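Local coordinates for phosphate-binding protein (Xanthomonas axonopodis pv. citri, PDB 5UB3) that probably serves as the periplasmic ligand-sensing receptor for a partner diguanylate cyclase, and here has a periplasmic binding protein fold with bound chloride, at residues 8-12 against 43-48; 51-56 against 73-79; 114-119 against 175-181; 168-173 against 195-200. The contacts are given in a common frame with arbitrary orientation. Numbering follows the deposited sequence.

Contact 1. Residues 8-12 against 43-48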
loop_
_atom_site.group_PDB
_atom_site.type_symbol
_atom_site.label_atom_id
_atom_site.label_comp_id
_atom_site.label_asym_id
_atom_site.label_seq_id
_atom_site.Cartn_x
_atom_site.Cartn_y
_atom_site.Cartn_z
ATOM N N GLY A 8 -7.746 11.774 -1.034
ATOM C CA GLY A 8 -6.330 11.730 -1.321
ATOM C C GLY A 8 -5.790 10.316 -1.350
ATOM O O GLY A 8 -6.510 9.373 -1.222
ATOM N N ARG A 9 -4.480 10.236 -1.524
ATOM C CA ARG A 9 -3.702 9.056 -1.286
ATOM C C ARG A 9 -2.240 9.495 -1.257
ATOM O O ARG A 9 -1.869 10.576 -1.725
ATOM C CB ARG A 9 -3.863 7.975 -2.390
ATOM C CG ARG A 9 -3.415 8.428 -3.773
ATOM C CD ARG A 9 -3.249 7.229 -4.698
ATOM N NE ARG A 9 -2.057 6.465 -4.378
ATOM C CZ ARG A 9 -1.583 5.456 -5.104
ATOM N NH1 ARG A 9 -2.199 5.089 -6.216
ATOM N NH2 ARG A 9 -0.503 4.793 -4.715
ATOM N N ILE A 10 -1.421 8.612 -0.727
ATOM C CA ILE A 10 0.007 8.755 -0.829
ATOM C C ILE A 10 0.369 8.405 -2.239
ATOM O O ILE A 10 -0.036 7.353 -2.726
ATOM C CB ILE A 10 0.700 7.782 0.139
ATOM C CG1 ILE A 10 0.251 8.062 1.614
ATOM C CG2 ILE A 10 2.209 7.898 -0.002
ATOM C CD1 ILE A 10 0.602 6.926 2.543
ATOM N N SER A 11 1.158 9.239 -2.888
ATOM C CA SER A 11 1.443 9.021 -4.254
ATOM C C SER A 11 2.829 9.482 -4.569
ATOM O O SER A 11 3.178 10.597 -4.268
ATOM C CB SER A 11 0.470 9.812 -5.107
ATOM O OG SER A 11 0.854 9.823 -6.496
ATOM N N ASP A 12 3.553 8.659 -5.293
ATOM C CA ASP A 12 4.821 9.085 -5.921
ATOM C C ASP A 12 4.623 9.589 -7.349
ATOM O O ASP A 12 5.590 9.776 -8.047
ATOM C CB ASP A 12 5.837 7.923 -5.974
ATOM C CG ASP A 12 5.262 6.624 -6.620
ATOM O OD1 ASP A 12 4.119 6.596 -7.172
ATOM O OD2 ASP A 12 5.959 5.583 -6.539
ATOM N N LEU A 43 -6.218 15.929 -2.988
ATOM C CA LEU A 43 -4.946 16.331 -2.387
ATOM C C LEU A 43 -4.192 15.063 -2.032
ATOM O O LEU A 43 -4.556 14.327 -1.130
ATOM C CB LEU A 43 -5.113 17.193 -1.150
ATOM C CG LEU A 43 -3.831 17.770 -0.527
ATOM C CD1 LEU A 43 -2.954 18.541 -1.517
ATOM C CD2 LEU A 43 -4.152 18.666 0.627
ATOM N N MET A 44 -3.116 14.837 -2.759
ATOM C CA MET A 44 -2.302 13.677 -2.543
ATOM C C MET A 44 -1.061 14.135 -1.793
ATOM O O MET A 44 -0.836 15.323 -1.610
ATOM C CB MET A 44 -1.957 13.042 -3.885
ATOM C CG MET A 44 -3.115 12.340 -4.530
ATOM S SD MET A 44 -2.745 11.857 -6.231
ATOM C CE MET A 44 -3.027 13.407 -7.081
ATOM N N ALA A 45 -0.296 13.190 -1.275
ATOM C CA ALA A 45 0.907 13.576 -0.553
ATOM C C ALA A 45 2.009 12.671 -0.962
ATOM O O ALA A 45 1.747 11.562 -1.299
ATOM C CB ALA A 45 0.680 13.535 0.955
ATOM N N PRO A 46 3.258 13.154 -0.937
ATOM C CA PRO A 46 4.386 12.258 -1.347
ATOM C C PRO A 46 4.666 11.062 -0.437
ATOM O O PRO A 46 5.235 10.066 -0.888
ATOM C CB PRO A 46 5.623 13.203 -1.384
ATOM C CG PRO A 46 5.197 14.504 -0.745
ATOM C CD PRO A 46 3.708 14.464 -0.419
ATOM N N ASP A 47 4.273 11.114 0.823
ATOM C CA ASP A 47 4.596 10.010 1.739
ATOM C C ASP A 47 3.637 10.015 2.901
ATOM O O ASP A 47 2.830 10.952 3.020
ATOM C CB ASP A 47 6.046 10.083 2.206
ATOM C CG ASP A 47 6.385 11.437 2.790
ATOM O OD1 ASP A 47 5.709 11.900 3.718
ATOM O OD2 ASP A 47 7.292 12.059 2.249
ATOM N N ALA A 48 3.720 8.966 3.726
ATOM C CA ALA A 48 2.833 8.746 4.877
ATOM C C ALA A 48 2.920 9.854 5.926
ATOM O O ALA A 48 1.911 10.264 6.547
ATOM C CB ALA A 48 3.114 7.391 5.522
#
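Ile10 lays its side chain over the turn from Pro46 to Ala48: CG2 lies 3.6 Å from Asp47 CA, and CD1 reaches 3.9 Å to Ala48 CB. Met51 and Ala69 of the helices beyond close over the same side chain. Beneath it the two backbones, each just past a parallel strand (4-8 and 39-42), stay paired for one more step. Ala45 is the bridging residue, giving its N to Arg9 O (3.1 Å) and taking Ser11 N on its O (2.9 Å). CA-H...O contacts, Ile10 CA to Ala45 O at 3.3 Å and Pro46 CA to Ser11 O at 3.6 Å, fill in between. Arg9 points away and curls back so that NE bonds Ile10 O at 2.8 Å, while its CG touches Met44 CG at 4.0 Å. At the far end Asp47 is the N-cap of helix 48-56, its OD1 taking Gln50 N. Both loops leave the C-terminal ends of their parallel strands and run into helices, the place where periplasmic binding proteins usually shape their cleft. With only backbone groups hydrogen-bonded between the segments, the pairing itself depends little on side-chain polarity, and the side chains contribute mainly apolar cover.

Contact 2. Residues 51-56 against 73-79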
loop_
_atom_site.group_PDB
_atom_site.type_symbol
_atom_site.label_atom_id
_atom_site.label_comp_id
_atom_site.label_asym_id
_atom_site.label_seq_id
_atom_site.Cartn_x
_atom_site.Cartn_y
_atom_site.Cartn_z
ATOM N N MET A 51 1.159 12.884 4.575
ATOM C CA MET A 51 -0.271 12.644 4.469
ATOM C C MET A 51 -0.875 12.675 5.874
ATOM O O MET A 51 -1.963 13.217 6.091
ATOM C CB MET A 51 -0.540 11.305 3.827
ATOM C CG MET A 51 -2.044 11.030 3.736
ATOM S SD MET A 51 -3.062 12.275 2.919
ATOM C CE MET A 51 -2.869 11.747 1.227
ATOM N N SER A 52 -0.133 12.097 6.831
ATOM C CA SER A 52 -0.535 12.182 8.238
ATOM C C SER A 52 -0.648 13.613 8.690
ATOM O O SER A 52 -1.604 13.946 9.373
ATOM C CB SER A 52 0.334 11.344 9.179
ATOM O OG SER A 52 0.055 11.663 10.546
ATOM N N SER A 53 0.293 14.459 8.304
ATOM C CA SER A 53 0.172 15.885 8.603
ATOM C C SER A 53 -1.073 16.545 8.004
ATOM O O SER A 53 -1.805 17.255 8.713
ATOM C CB SER A 53 1.452 16.612 8.129
ATOM O OG SER A 53 1.374 17.963 8.490
ATOM N N TYR A 54 -1.336 16.289 6.726
ATOM C CA TYR A 54 -2.579 16.740 6.101
ATOM C C TYR A 54 -3.810 16.268 6.820
ATOM O O TYR A 54 -4.742 17.055 7.075
ATOM C CB TYR A 54 -2.716 16.265 4.651
ATOM C CG TYR A 54 -1.841 16.913 3.647
ATOM C CD1 TYR A 54 -1.295 18.178 3.852
ATOM C CD2 TYR A 54 -1.585 16.277 2.452
ATOM C CE1 TYR A 54 -0.513 18.788 2.889
ATOM C CE2 TYR A 54 -0.794 16.864 1.497
ATOM C CZ TYR A 54 -0.268 18.138 1.725
ATOM O OH TYR A 54 0.506 18.741 0.793
ATOM N N LEU A 55 -3.841 14.974 7.104
ATOM C CA LEU A 55 -5.004 14.402 7.786
ATOM C C LEU A 55 -5.231 15.065 9.114
ATOM O O LEU A 55 -6.321 15.541 9.363
ATOM C CB LEU A 55 -4.826 12.895 7.955
ATOM C CG LEU A 55 -5.040 12.127 6.631
ATOM C CD1 LEU A 55 -4.467 10.735 6.835
ATOM C CD2 LEU A 55 -6.541 12.040 6.273
ATOM N N ARG A 56 -4.174 15.133 9.927
ATOM C CA ARG A 56 -4.220 15.734 11.276
ATOM C C ARG A 56 -4.659 17.203 11.187
ATOM O O ARG A 56 -5.425 17.666 11.992
ATOM C CB ARG A 56 -2.886 15.598 11.995
ATOM C CG ARG A 56 -2.841 16.357 13.319
ATOM C CD ARG A 56 -1.680 15.935 14.171
ATOM N NE ARG A 56 -0.424 16.137 13.414
ATOM C CZ ARG A 56 0.245 15.199 12.750
ATOM N NH1 ARG A 56 -0.169 13.961 12.769
ATOM N NH2 ARG A 56 1.368 15.520 12.057
ATOM N N LEU A 73 -0.770 5.654 8.943
ATOM C CA LEU A 73 -1.597 6.822 9.203
ATOM C C LEU A 73 -2.344 6.677 10.528
ATOM O O LEU A 73 -2.344 7.608 11.334
ATOM C CB LEU A 73 -2.566 7.083 8.080
ATOM C CG LEU A 73 -1.996 7.251 6.679
ATOM C CD1 LEU A 73 -3.113 7.283 5.645
ATOM C CD2 LEU A 73 -1.124 8.490 6.613
ATOM N N GLU A 74 -2.960 5.523 10.769
ATOM C CA GLU A 74 -3.669 5.304 12.050
ATOM C C GLU A 74 -2.715 5.436 13.240
ATOM O O GLU A 74 -3.072 6.025 14.245
ATOM C CB GLU A 74 -4.366 3.945 12.099
ATOM C CG GLU A 74 -5.351 3.826 13.246
ATOM C CD GLU A 74 -6.103 2.524 13.255
ATOM O OE1 GLU A 74 -7.327 2.505 13.440
ATOM O OE2 GLU A 74 -5.433 1.522 13.170
ATOM N N GLN A 75 -1.504 4.913 13.113
ATOM C CA GLN A 75 -0.540 4.964 14.235
ATOM C C GLN A 75 -0.130 6.350 14.628
ATOM O O GLN A 75 0.045 6.627 15.792
ATOM C CB GLN A 75 0.724 4.200 13.916
ATOM C CG GLN A 75 0.512 2.725 13.944
ATOM C CD GLN A 75 1.673 1.978 13.318
ATOM O OE1 GLN A 75 2.733 2.566 12.974
ATOM N NE2 GLN A 75 1.516 0.658 13.218
ATOM N N ARG A 76 0.036 7.202 13.635
ATOM C CA ARG A 76 0.263 8.599 13.880
ATOM C C ARG A 76 -1.001 9.322 14.356
ATOM O O ARG A 76 -0.940 10.498 14.585
ATOM C CB ARG A 76 0.852 9.272 12.645
ATOM C CG ARG A 76 2.220 8.714 12.281
ATOM C CD ARG A 76 2.696 9.368 11.016
ATOM N NE ARG A 76 4.113 9.141 10.833
ATOM C CZ ARG A 76 4.664 8.164 10.125
ATOM N NH1 ARG A 76 3.930 7.258 9.480
ATOM N NH2 ARG A 76 5.985 8.106 10.046
ATOM N N GLY A 77 -2.127 8.642 14.550
ATOM C CA GLY A 77 -3.306 9.291 15.151
ATOM C C GLY A 77 -4.141 10.156 14.221
ATOM O O GLY A 77 -5.021 10.894 14.676
ATOM N N SER A 78 -3.902 10.037 12.923
ATOM C CA SER A 78 -4.439 10.965 11.969
ATOM C C SER A 78 -5.655 10.429 11.135
ATOM O O SER A 78 -6.380 11.210 10.503
ATOM C CB SER A 78 -3.292 11.444 11.115
ATOM O OG SER A 78 -2.793 10.435 10.265
ATOM N N ALA A 79 -5.950 9.142 11.254
ATOM C CA ALA A 79 -7.013 8.507 10.510
ATOM C C ALA A 79 -7.469 7.145 11.091
ATOM O O ALA A 79 -6.719 6.470 11.806
ATOM C CB ALA A 79 -6.560 8.331 9.102
#
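This is helix-to-helix packing on one face of a periplasmic binding protein lobe: helix 48-56 lies against the C-terminal end of helix 67-75 and the turn into strand 79-87. Leu73 comes first, its CD2 3.9 Å from Met51 CG and 3.7 Å from Ser52 N, its CD1 3.9 Å from Leu55 CD1, so that one leucine spans a full turn of the other helix. Glu74 and Gln75 face elsewhere, Gln75 bonding Arg276 and Ser269 on the side of helix 259-277. Arg76 points its CB at the first helix, 3.3 Å from Ser52 OG, and its chain runs on toward Ala48 and Arg49. Gly77 ends the helix in a Schellman motif: with phi of 80° it turns the chain, and Gly77 N to Glu74 O (2.8 Å) and Ser78 N to Leu73 O (3.3 Å) close the last turn. That reversal brings Ser78 back against the first helix, its CA 4.8 Å from Arg56 CA and its O 3.4 Å from Leu55 CB. Ala79 then starts the strand, its CB 3.9 Å from Leu55 CD1, while Met215 of strand 209-217 lies alongside. The polar link is small: Ser52 OG meets Ser78 OG in a weak hydrogen bond of 3.1 Å, and the same Ser52 OG accepts Arg56 NH1 at 3.2 Å.

Contact 3. Residues 114-119 against 175-181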
loop_
_atom_site.group_PDB
_atom_site.type_symbol
_atom_site.label_atom_id
_atom_site.label_comp_id
_atom_site.label_asym_id
_atom_site.label_seq_id
_atom_site.Cartn_x
_atom_site.Cartn_y
_atom_site.Cartn_z
ATOM N N HIS A 114 23.235 -10.859 1.243
ATOM C CA HIS A 114 22.721 -10.442 -0.043
ATOM C C HIS A 114 21.903 -9.177 0.070
ATOM O O HIS A 114 21.621 -8.711 1.169
ATOM C CB HIS A 114 21.888 -11.559 -0.645
ATOM C CG HIS A 114 22.727 -12.704 -1.096
ATOM N ND1 HIS A 114 22.844 -13.862 -0.371
ATOM C CD2 HIS A 114 23.575 -12.825 -2.140
ATOM C CE1 HIS A 114 23.700 -14.669 -0.966
ATOM N NE2 HIS A 114 24.154 -14.061 -2.048
ATOM N N THR A 115 21.515 -8.638 -1.065
ATOM C CA THR A 115 20.849 -7.372 -1.110
ATOM C C THR A 115 19.387 -7.564 -1.563
ATOM O O THR A 115 19.045 -8.436 -2.339
ATOM C CB THR A 115 21.616 -6.384 -2.022
ATOM O OG1 THR A 115 21.664 -6.934 -3.320
ATOM C CG2 THR A 115 22.996 -6.193 -1.549
ATOM N N LEU A 116 18.551 -6.709 -1.034
ATOM C CA LEU A 116 17.130 -6.734 -1.293
ATOM C C LEU A 116 16.683 -5.363 -1.806
ATOM O O LEU A 116 16.961 -4.390 -1.179
ATOM C CB LEU A 116 16.443 -7.009 0.026
ATOM C CG LEU A 116 14.932 -6.911 0.101
ATOM C CD1 LEU A 116 14.227 -8.003 -0.687
ATOM C CD2 LEU A 116 14.548 -7.048 1.555
ATOM N N ALA A 117 15.914 -5.342 -2.888
ATOM C CA ALA A 117 15.284 -4.177 -3.447
ATOM C C ALA A 117 13.922 -3.980 -2.830
ATOM O O ALA A 117 13.065 -4.836 -2.975
ATOM C CB ALA A 117 15.103 -4.352 -4.973
ATOM N N LEU A 118 13.733 -2.845 -2.189
ATOM C CA LEU A 118 12.453 -2.435 -1.653
ATOM C C LEU A 118 11.988 -1.173 -2.306
ATOM O O LEU A 118 12.716 -0.525 -3.052
ATOM C CB LEU A 118 12.626 -2.214 -0.180
ATOM C CG LEU A 118 13.062 -3.500 0.529
ATOM C CD1 LEU A 118 13.157 -3.258 2.035
ATOM C CD2 LEU A 118 12.060 -4.590 0.276
ATOM N N GLN A 119 10.770 -0.781 -1.994
ATOM C CA GLN A 119 10.193 0.325 -2.678
ATOM C C GLN A 119 10.370 1.700 -2.049
ATOM O O GLN A 119 11.203 2.474 -2.514
ATOM C CB GLN A 119 8.767 -0.002 -2.977
ATOM C CG GLN A 119 8.697 -0.986 -4.124
ATOM C CD GLN A 119 7.329 -1.581 -4.294
ATOM O OE1 GLN A 119 6.311 -0.867 -4.420
ATOM N NE2 GLN A 119 7.280 -2.906 -4.316
ATOM N N LEU A 175 21.724 -6.238 -10.317
ATOM C CA LEU A 175 22.200 -5.138 -9.481
ATOM C C LEU A 175 21.916 -5.457 -8.046
ATOM O O LEU A 175 22.659 -5.056 -7.210
ATOM C CB LEU A 175 21.524 -3.859 -9.861
ATOM C CG LEU A 175 21.844 -3.477 -11.307
ATOM C CD1 LEU A 175 20.840 -2.442 -11.785
ATOM C CD2 LEU A 175 23.273 -2.971 -11.469
ATOM N N ILE A 176 20.865 -6.226 -7.788
ATOM C CA ILE A 176 20.363 -6.516 -6.442
ATOM C C ILE A 176 19.923 -7.976 -6.459
ATOM O O ILE A 176 19.422 -8.430 -7.472
ATOM C CB ILE A 176 19.201 -5.556 -6.105
ATOM C CG1 ILE A 176 19.701 -4.104 -6.127
ATOM C CG2 ILE A 176 18.619 -5.848 -4.718
ATOM C CD1 ILE A 176 18.640 -3.048 -5.793
ATOM N N ASP A 177 20.163 -8.711 -5.378
ATOM C CA ASP A 177 19.954 -10.122 -5.370
ATOM C C ASP A 177 18.464 -10.501 -5.266
ATOM O O ASP A 177 18.019 -11.472 -5.879
ATOM C CB ASP A 177 20.691 -10.752 -4.200
ATOM C CG ASP A 177 22.195 -10.444 -4.208
ATOM O OD1 ASP A 177 22.825 -10.664 -5.225
ATOM O OD2 ASP A 177 22.725 -9.978 -3.187
ATOM N N VAL A 178 17.726 -9.756 -4.472
ATOM C CA VAL A 178 16.349 -10.160 -4.132
ATOM C C VAL A 178 15.404 -9.010 -4.292
ATOM O O VAL A 178 15.747 -7.845 -4.047
ATOM C CB VAL A 178 16.241 -10.751 -2.708
ATOM C CG1 VAL A 178 14.860 -11.299 -2.448
ATOM C CG2 VAL A 178 17.307 -11.789 -2.382
ATOM N N GLY A 179 14.169 -9.324 -4.721
ATOM C CA GLY A 179 13.166 -8.322 -4.841
ATOM C C GLY A 179 11.947 -8.677 -4.020
ATOM O O GLY A 179 11.735 -9.850 -3.769
ATOM N N ALA A 180 11.203 -7.659 -3.562
ATOM C CA ALA A 180 9.940 -7.897 -2.860
ATOM C C ALA A 180 8.851 -7.172 -3.615
ATOM O O ALA A 180 8.999 -6.035 -3.944
ATOM C CB ALA A 180 9.998 -7.444 -1.441
ATOM N N LEU A 181 7.776 -7.892 -3.931
ATOM C CA LEU A 181 6.561 -7.299 -4.534
ATOM C C LEU A 181 5.336 -8.045 -4.008
ATOM O O LEU A 181 5.502 -9.155 -3.470
ATOM C CB LEU A 181 6.602 -7.498 -6.013
ATOM C CG LEU A 181 7.576 -6.706 -6.860
ATOM C CD1 LEU A 181 7.443 -7.155 -8.300
ATOM C CD2 LEU A 181 7.287 -5.234 -6.796
#
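Leu116 forms the apolar centre of this parallel strand pair, its CD1 3.8 Å from Val178 CG1 and 4.3 Å from Ala180 CB. On the same face Leu118 CD2 lies 3.9 Å from Ala180 CB, and Phe97 of strand 92-100 and Leu134 and Pro130 of helix 124-136 cover the group. The pair belongs to the alpha/beta sheet of the second lobe of a periplasmic binding protein, where strand 115-118 runs between 156-160 and 178-182. On the opposite face Ala117 CB meets Ile176 CG2 at 3.8 Å, beside Gly179. The axes of strands 115-118 and 178-181 approach to 4.6 Å and cross at -29°, with Leu116 opposite Val178 and Ala117 opposite Gly179. Val178 N bonds Thr115 O and Ala117 N bonds Val178 O, both at 2.8 Å; farther along, Ala180 N to Ala117 O is a weak bond of 3.4 Å, as the strands begin to diverge. Beyond it Gln119 NE2 rests 3.4 Å from Leu181 CD2. The polar edge lies at the other end, where the second strand has yet to begin and Asp177 stands in for a strand partner. Thr115 and Asp177 exchange bonds there: Asp177 N gives to Thr115 OG1 at 3.1 Å, and Thr115 N to Asp177 OD2 at 2.8 Å.

Contact 4. Residues 168-173 against 195-200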
loop_
_atom_site.group_PDB
_atom_site.type_symbol
_atom_site.label_atom_id
_atom_site.label_comp_id
_atom_site.label_asym_id
_atom_site.label_seq_id
_atom_site.Cartn_x
_atom_site.Cartn_y
_atom_site.Cartn_z
ATOM N N ALA A 168 11.800 -5.081 -9.914
ATOM C CA ALA A 168 11.934 -6.170 -10.855
ATOM C C ALA A 168 13.195 -5.941 -11.719
ATOM O O ALA A 168 14.027 -6.808 -11.860
ATOM C CB ALA A 168 10.680 -6.257 -11.706
ATOM N N ALA A 169 13.364 -4.724 -12.212
ATOM C CA ALA A 169 14.494 -4.401 -13.095
ATOM C C ALA A 169 15.861 -4.539 -12.476
ATOM O O ALA A 169 16.773 -5.069 -13.100
ATOM C CB ALA A 169 14.323 -3.007 -13.671
ATOM N N PHE A 170 16.026 -4.079 -11.227
ATOM C CA PHE A 170 17.328 -4.195 -10.542
ATOM C C PHE A 170 17.702 -5.614 -10.278
ATOM O O PHE A 170 18.855 -5.953 -10.337
ATOM C CB PHE A 170 17.369 -3.441 -9.188
ATOM C CG PHE A 170 17.675 -1.990 -9.325
ATOM C CD1 PHE A 170 16.762 -1.132 -9.866
ATOM C CD2 PHE A 170 18.872 -1.486 -8.877
ATOM C CE1 PHE A 170 17.049 0.208 -9.994
ATOM C CE2 PHE A 170 19.164 -0.145 -8.986
ATOM C CZ PHE A 170 18.255 0.700 -9.548
ATOM N N VAL A 171 16.737 -6.440 -9.930
ATOM C CA VAL A 171 17.019 -7.859 -9.700
ATOM C C VAL A 171 17.299 -8.523 -11.045
ATOM O O VAL A 171 18.208 -9.384 -11.149
ATOM C CB VAL A 171 15.904 -8.591 -8.946
ATOM C CG1 VAL A 171 16.284 -10.039 -8.678
ATOM C CG2 VAL A 171 15.692 -7.902 -7.641
ATOM N N HIS A 172 16.574 -8.091 -12.084
ATOM C CA HIS A 172 16.767 -8.767 -13.346
ATOM C C HIS A 172 18.154 -8.505 -13.872
ATOM O O HIS A 172 18.766 -9.409 -14.441
ATOM C CB HIS A 172 15.753 -8.393 -14.375
ATOM C CG HIS A 172 15.814 -9.300 -15.555
ATOM N ND1 HIS A 172 16.333 -8.907 -16.765
ATOM C CD2 HIS A 172 15.525 -10.612 -15.679
ATOM C CE1 HIS A 172 16.309 -9.921 -17.604
ATOM N NE2 HIS A 172 15.835 -10.972 -16.967
ATOM N N LYS A 173 18.642 -7.277 -13.624
ATOM C CA LYS A 173 19.865 -6.808 -14.201
ATOM C C LYS A 173 21.065 -7.118 -13.327
ATOM O O LYS A 173 22.138 -6.593 -13.624
ATOM C CB LYS A 173 19.755 -5.322 -14.567
ATOM C CG LYS A 173 18.695 -5.104 -15.633
ATOM C CD LYS A 173 18.518 -3.655 -15.971
ATOM C CE LYS A 173 17.146 -3.334 -16.572
ATOM N NZ LYS A 173 17.091 -3.979 -17.893
ATOM N N VAL A 195 9.340 -10.479 -19.853
ATOM C CA VAL A 195 10.770 -10.629 -20.169
ATOM C C VAL A 195 11.626 -10.783 -18.901
ATOM O O VAL A 195 12.580 -11.515 -18.921
ATOM C CB VAL A 195 11.305 -9.483 -21.079
ATOM C CG1 VAL A 195 11.229 -8.115 -20.407
ATOM C CG2 VAL A 195 12.735 -9.728 -21.502
ATOM N N PHE A 196 11.285 -10.092 -17.804
ATOM C CA PHE A 196 11.975 -10.266 -16.530
ATOM C C PHE A 196 11.484 -11.446 -15.752
ATOM O O PHE A 196 12.289 -12.180 -15.221
ATOM C CB PHE A 196 11.949 -9.015 -15.584
ATOM C CG PHE A 196 12.511 -7.748 -16.180
ATOM C CD1 PHE A 196 13.393 -7.754 -17.262
ATOM C CD2 PHE A 196 12.167 -6.526 -15.611
ATOM C CE1 PHE A 196 13.859 -6.561 -17.781
ATOM C CE2 PHE A 196 12.640 -5.331 -16.118
ATOM C CZ PHE A 196 13.489 -5.344 -17.200
ATOM N N LYS A 197 10.161 -11.584 -15.657
ATOM C CA LYS A 197 9.524 -12.610 -14.842
ATOM C C LYS A 197 10.000 -14.024 -15.129
ATOM O O LYS A 197 10.160 -14.836 -14.226
ATOM C CB LYS A 197 8.005 -12.544 -15.061
ATOM C CG LYS A 197 7.210 -13.485 -14.174
ATOM C CD LYS A 197 5.734 -13.391 -14.501
ATOM C CE LYS A 197 4.990 -14.095 -13.401
ATOM N NZ LYS A 197 3.577 -14.297 -13.717
ATOM N N ARG A 198 10.188 -14.320 -16.399
ATOM C CA ARG A 198 10.617 -15.661 -16.814
ATOM C C ARG A 198 11.991 -16.017 -16.256
ATOM O O ARG A 198 12.286 -17.185 -16.114
ATOM C CB ARG A 198 10.617 -15.795 -18.341
ATOM C CG ARG A 198 11.704 -15.002 -19.019
ATOM C CD ARG A 198 11.362 -14.820 -20.477
ATOM N NE ARG A 198 12.475 -14.322 -21.270
ATOM C CZ ARG A 198 12.366 -13.887 -22.526
ATOM N NH1 ARG A 198 11.180 -13.862 -23.134
ATOM N NH2 ARG A 198 13.422 -13.432 -23.172
ATOM N N ASP A 199 12.809 -15.015 -15.924
ATOM C CA ASP A 199 14.118 -15.283 -15.309
ATOM C C ASP A 199 14.135 -15.356 -13.792
ATOM O O ASP A 199 15.197 -15.510 -13.194
ATOM C CB ASP A 199 15.134 -14.301 -15.843
ATOM C CG ASP A 199 15.451 -14.528 -17.350
ATOM O OD1 ASP A 199 15.454 -15.652 -17.835
ATOM O OD2 ASP A 199 15.683 -13.539 -18.027
ATOM N N PHE A 200 12.953 -15.269 -13.173
ATOM C CA PHE A 200 12.810 -15.225 -11.733
ATOM C C PHE A 200 12.167 -16.451 -11.107
ATOM O O PHE A 200 11.339 -17.118 -11.700
ATOM C CB PHE A 200 11.915 -14.023 -11.336
ATOM C CG PHE A 200 12.496 -12.684 -11.620
ATOM C CD1 PHE A 200 13.864 -12.465 -11.647
ATOM C CD2 PHE A 200 11.673 -11.611 -11.787
ATOM C CE1 PHE A 200 14.369 -11.199 -11.880
ATOM C CE2 PHE A 200 12.174 -10.316 -12.045
ATOM C CZ PHE A 200 13.520 -10.120 -12.066
#
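The last turn of helix 164-172, closed by His172 N to Ala168 O and Lys173 N to Ala169 O (both 2.9 Å), faces the end of a short helix that starts at residue 194. From Lys197 to Phe200 the second segment makes a type I beta turn, Phe200 N bonding Lys197 O at 3.0 Å, and so passes into strand 200-205. The backbones come nearest at His172 and Phe196, 5.9 Å between CA atoms. His172 sits among Phe196 of the short helix and Asp199 and Phe200 of the turn. Its ring stacks offset on Phe196, centroids 4.5 Å apart and planes at 23°, and each residue adds a CH-pi contact: His172 CB lies 4.0 Å from the centroid of the Phe196 ring, Phe196 CA 4.0 Å from that of His172. The imidazole edge points at the Phe200 face, an offset edge-to-face pair with centroids 5.7 Å apart and planes at 76°. This aromatic cluster joins a helix of the second lobe of the periplasmic binding protein fold to the start of strand 200-205, with Phe98 of strand 92-100 against Phe200. Ala169 CB packs on Phe196 CE2 at 3.8 Å, Val171 CG1 on Phe200 CE1 at 3.9 Å. The polar end of the imidazole is held by Asp199, whose OD2 accepts His172 NE2 at 2.8 Å with an N-H...O angle of 174°.

In the fold
From the N terminus, contact 1 closes the first strand-helix-strand excursion, joining the loops after strands 4-8 and 39-42. The chain then runs directly into helix 48-56, and contact 2 closes the next loop by setting that helix against the end of helix 67-75. These two are in series and touch, Met51 and Tyr54 meeting the loops of contact 1. In the second lobe contact 3 brings strand 178-182 back beside strand 115-118, and contact 4 closes the stretch from helix 164-172 to strand 200-205. These two cross, 168-173 falling inside contact 3 and 175-181 inside contact 4; helix 164-172 packs on the sheet through Val171 and on Phe196 and Phe200 through its last turn.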